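Local coordinates for RidA family protein (Mycobacterium tuberculosis, PDB 3I7T) that is of unknown function but belongs to the widespread RidA (YjgF/YER057c/UK114) family and assembles as a homotrimer, at residues G60-L63 with A64-V67. Numbering follows the deposited sequence.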
loop_
_atom_site.group_PDB
_atom_site.type_symbol
_atom_site.label_atom_id
_atom_site.label_comp_id
_atom_site.label_asym_id
_atom_site.label_seq_id
_atom_site.Cartn_x
_atom_site.Cartn_y
_atom_site.Cartn_z
ATOM N N GLY A 60 4.920 17.943 11.452
ATOM C CA GLY A 60 4.684 17.836 12.888
ATOM C C GLY A 60 4.674 16.412 13.440
ATOM O O GLY A 60 4.041 16.142 14.461
ATOM N N ALA A 61 5.360 15.495 12.770
ATOM C CA ALA A 61 5.427 14.104 13.219
ATOM C C ALA A 61 6.872 13.644 13.332
ATOM O O ALA A 61 7.780 14.277 12.778
ATOM C CB ALA A 61 4.669 13.198 12.259
ATOM N N THR A 62 7.072 12.521 14.024
ATOM C CA THR A 62 8.402 11.928 14.188
ATOM C C THR A 62 8.348 10.453 13.793
ATOM O O THR A 62 7.262 9.893 13.575
ATOM C CB THR A 62 8.961 12.052 15.656
ATOM O OG1 THR A 62 8.261 11.161 16.525
ATOM C CG2 THR A 62 8.839 13.483 16.210
ATOM N N LEU A 63 9.507 9.812 13.693
ATOM C CA LEU A 63 9.519 8.368 13.438
ATOM C C LEU A 63 8.690 7.573 14.447
ATOM O O LEU A 63 8.112 6.544 14.102
ATOM C CB LEU A 63 10.951 7.840 13.413
ATOM C CG LEU A 63 11.724 8.381 12.215
ATOM C CD1 LEU A 63 13.212 8.058 12.348
ATOM C CD2 LEU A 63 11.143 7.788 10.932
ATOM N N ALA A 64 8.664 8.025 15.700
ATOM C CA ALA A 64 7.881 7.360 16.755
ATOM C C ALA A 64 6.373 7.358 16.470
ATOM O O ALA A 64 5.605 6.669 17.152
ATOM C CB ALA A 64 8.157 8.012 18.095
ATOM N N ASP A 65 5.939 8.137 15.486
ATOM C CA ASP A 65 4.512 8.168 15.137
ATOM C C ASP A 65 4.157 7.178 14.019
ATOM O O ASP A 65 2.974 6.911 13.757
ATOM C CB ASP A 65 4.064 9.575 14.724
ATOM C CG ASP A 65 4.138 10.565 15.845
ATOM O OD1 ASP A 65 3.685 10.243 16.957
ATOM O OD2 ASP A 65 4.638 11.681 15.602
ATOM N N VAL A 66 5.186 6.662 13.354
ATOM C CA VAL A 66 5.013 5.770 12.208
ATOM C C VAL A 66 4.382 4.419 12.626
ATOM O O VAL A 66 4.877 3.747 13.538
ATOM C CB VAL A 66 6.370 5.561 11.489
ATOM C CG1 VAL A 66 6.278 4.424 10.455
ATOM C CG2 VAL A 66 6.839 6.879 10.869
ATOM N N VAL A 67 3.272 4.050 11.993
ATOM C CA VAL A 67 2.584 2.810 12.342
ATOM C C VAL A 67 2.795 1.768 11.257
ATOM O O VAL A 67 2.653 0.562 11.506
ATOM C CB VAL A 67 1.054 3.004 12.566
ATOM C CG1 VAL A 67 0.776 3.892 13.814
ATOM C CG2 VAL A 67 0.383 3.578 11.316
#
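Asp65 reaches back along the turn to Thr62: its OD2 accepts the backbone N-H of Thr62 (OD2 to N 3.0 Å) in a nearly straight bond of 163°. The amide comes from the anti side of the carboxylate and 29° out of its plane. With CG anti to its own carbonyl carbon (chi1 -65°), the short aspartate chain is turned back toward the start of the turn. Ala61 CB lies 3.7 Å from Asp65 OD2, and this small buried methyl also packs on Leu56. In return Asp65 N donates to Thr62 O at 2.9 Å, so bonds run both ways between the two residues. Thr62 OG1 adds a weak, bent bond from Ala64 N (3.3 Å). Val66 N donates to Leu63 O at 3.0 Å, and these two successive i to i+3 backbone bonds form the 3-10 turn. Leu63 CD2 only grazes Val66 CG2 at 4.4 Å; buried Val66 and partly exposed Leu63 both pack on Leu56 and Phe90, which suits branched apolar chains. Gly60, whose positive phi fits a Schellman motif, ends helix 41-58 just before. The carboxylate thus binds an amide that the turn itself does not use, and its negative charge probably suits the amide-rich start of the turn, whose other end runs into strand 66-73.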